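Local coordinates for protein amidohydrolase 2 (Bifidobacterium longum subsp. infantis, PDB 6UVZ) that probably acts as a hydrolase, as a member of the metallo-dependent hydrolases superfamily, at residues A[87-92]-A[119-124]. Residues are numbered along the deposited sequence; the frame is centred on the assembly and turned at random.
Sequences GRVSPW and PEFIAG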
loop_
_atom_site.group_PDB
_atom_site.type_symbol
_atom_site.label_atom_id
_atom_site.label_comp_id
_atom_site.label_asym_id
_atom_site.label_seq_id
_atom_site.Cartn_x
_atom_site.Cartn_y
_atom_site.Cartn_z
ATOM N N GLY A 87 -7.905 -3.668 10.701
ATOM C CA GLY A 87 -9.146 -3.421 11.412
ATOM C C GLY A 87 -10.322 -3.693 10.501
ATOM O O GLY A 87 -10.168 -3.945 9.302
ATOM N N ARG A 88 -11.512 -3.643 11.097
ATOM C CA ARG A 88 -12.765 -3.836 10.379
ATOM C C ARG A 88 -13.479 -2.495 10.279
ATOM O O ARG A 88 -13.837 -1.901 11.302
ATOM C CB ARG A 88 -13.646 -4.872 11.080
ATOM C CG ARG A 88 -14.940 -5.182 10.347
ATOM C CD ARG A 88 -15.680 -6.343 10.993
ATOM N NE ARG A 88 -16.950 -6.616 10.328
ATOM C CZ ARG A 88 -17.081 -7.388 9.254
ATOM N NH1 ARG A 88 -16.017 -7.967 8.715
ATOM N NH2 ARG A 88 -18.278 -7.580 8.716
ATOM N N VAL A 89 -13.686 -2.027 9.050
ATOM C CA VAL A 89 -14.213 -0.684 8.821
ATOM C C VAL A 89 -15.646 -0.598 9.329
ATOM O O VAL A 89 -16.515 -1.376 8.919
ATOM C CB VAL A 89 -14.128 -0.312 7.336
ATOM C CG1 VAL A 89 -14.890 0.976 7.068
ATOM C CG2 VAL A 89 -12.676 -0.175 6.911
ATOM N N SER A 90 -15.895 0.356 10.218
ATOM C CA SER A 90 -17.219 0.628 10.761
ATOM C C SER A 90 -17.153 1.951 11.520
ATOM O O SER A 90 -16.079 2.349 11.975
ATOM C CB SER A 90 -17.691 -0.502 11.691
ATOM O OG SER A 90 -16.903 -0.559 12.867
ATOM N N PRO A 91 -18.284 2.647 11.663
ATOM C CA PRO A 91 -18.276 3.907 12.422
ATOM C C PRO A 91 -18.138 3.703 13.925
ATOM O O PRO A 91 -18.253 4.656 14.702
ATOM C CB PRO A 91 -19.625 4.543 12.059
ATOM C CG PRO A 91 -20.482 3.403 11.644
ATOM C CD PRO A 91 -19.575 2.406 10.997
ATOM N N TRP A 92 -17.893 2.457 14.343
ATOM C CA TRP A 92 -17.605 2.129 15.736
ATOM C C TRP A 92 -16.349 1.272 15.854
ATOM O O TRP A 92 -16.192 0.545 16.839
ATOM C CB TRP A 92 -18.791 1.411 16.383
ATOM C CG TRP A 92 -19.175 0.160 15.657
ATOM C CD1 TRP A 92 -18.631 -1.082 15.815
ATOM C CD2 TRP A 92 -20.180 0.031 14.645
ATOM N NE1 TRP A 92 -19.237 -1.976 14.967
ATOM C CE2 TRP A 92 -20.193 -1.318 14.238
ATOM C CE3 TRP A 92 -21.074 0.925 14.047
ATOM C CZ2 TRP A 92 -21.061 -1.793 13.257
ATOM C CZ3 TRP A 92 -21.936 0.450 13.074
ATOM C CH2 TRP A 92 -21.924 -0.897 12.692
ATOM N N PRO A 119 -23.609 -0.769 4.368
ATOM C CA PRO A 119 -23.669 0.626 4.828
ATOM C C PRO A 119 -22.711 0.931 5.963
ATOM O O PRO A 119 -22.248 2.073 6.072
ATOM C CB PRO A 119 -25.130 0.791 5.270
ATOM C CG PRO A 119 -25.864 -0.343 4.635
ATOM C CD PRO A 119 -24.889 -1.469 4.554
ATOM N N GLU A 120 -22.403 -0.047 6.819
ATOM C CA GLU A 120 -21.447 0.203 7.893
ATOM C C GLU A 120 -20.041 0.412 7.346
ATOM O O GLU A 120 -19.225 1.089 7.980
ATOM C CB GLU A 120 -21.466 -0.945 8.903
ATOM C CG GLU A 120 -20.799 -2.224 8.427
ATOM C CD GLU A 120 -20.780 -3.300 9.494
ATOM O OE1 GLU A 120 -21.708 -3.326 10.330
ATOM O OE2 GLU A 120 -19.833 -4.116 9.503
ATOM N N PHE A 121 -19.743 -0.154 6.174
ATOM C CA PHE A 121 -18.458 0.108 5.537
ATOM C C PHE A 121 -18.403 1.528 4.988
ATOM O O PHE A 121 -17.379 2.208 5.112
ATOM C CB PHE A 121 -18.206 -0.912 4.427
ATOM C CG PHE A 121 -16.828 -0.837 3.831
ATOM C CD1 PHE A 121 -15.771 -1.519 4.410
ATOM C CD2 PHE A 121 -16.590 -0.090 2.688
ATOM C CE1 PHE A 121 -14.502 -1.454 3.866
ATOM C CE2 PHE A 121 -15.322 -0.021 2.138
ATOM C CZ PHE A 121 -14.278 -0.704 2.728
ATOM N N ILE A 122 -19.499 1.991 4.382
ATOM C CA ILE A 122 -19.551 3.362 3.880
ATOM C C ILE A 122 -19.506 4.352 5.038
ATOM O O ILE A 122 -18.764 5.341 5.003
ATOM C CB ILE A 122 -20.806 3.567 3.013
ATOM C CG1 ILE A 122 -20.870 2.514 1.905
ATOM C CG2 ILE A 122 -20.822 4.968 2.423
ATOM C CD1 ILE A 122 -19.692 2.549 0.964
ATOM N N ALA A 123 -20.302 4.100 6.081
ATOM C CA ALA A 123 -20.286 4.971 7.251
ATOM C C ALA A 123 -18.937 4.937 7.953
ATOM O O ALA A 123 -18.509 5.947 8.523
ATOM C CB ALA A 123 -21.401 4.573 8.218
ATOM N N GLY A 124 -18.256 3.790 7.927
ATOM C CA GLY A 124 -16.926 3.718 8.505
ATOM C C GLY A 124 -15.907 4.545 7.751
ATOM O O GLY A 124 -14.969 5.077 8.350
#
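Glu120 sets its CG between the backbone N and the carbonyl carbon (chi1 74°), and beyond CG its chain runs extended to the carboxylate, while the chain of Arg88, extended from a CG anti to the backbone N (chi1 -177°), reaches toward it. The resulting ion pair is long, 3.9 Å from Arg88 NH2 to Glu120 OE2, with the two planes 78° apart; the stronger partner of OE2 is Arg115, which forms a salt bridge with it. Glu120 OE1 meets the edge of the Trp92 ring near its plane, 3.4 Å from Trp92 CZ2, with carboxylate and ring almost perpendicular. An alanine in place of Glu120 would probably leave Arg88 and Arg115, whose charged ends lie close, without the carboxylate they share, and the indole edge without its acidic neighbour. Deeper in, Val89 leans on Phe121: Val89 CB lies 3.6 Å from Phe121 CD1, and CG1 makes an off-centre CH-pi contact. Gly124 CA approaches Ser90 CA to 3.8 Å, and the absence of a side chain at Gly124 is consistent with this, since a CB there would point toward the loop and run into Val89 CG1. Pro91 CG rests on Ala123 CB at 3.7 Å. The example illustrates how, in a TIM-barrel-type alpha/beta fold, a loop leaving strand 80-86 packs on the first turns of an outer helix, 119-131, that follows the next strand, 101-103.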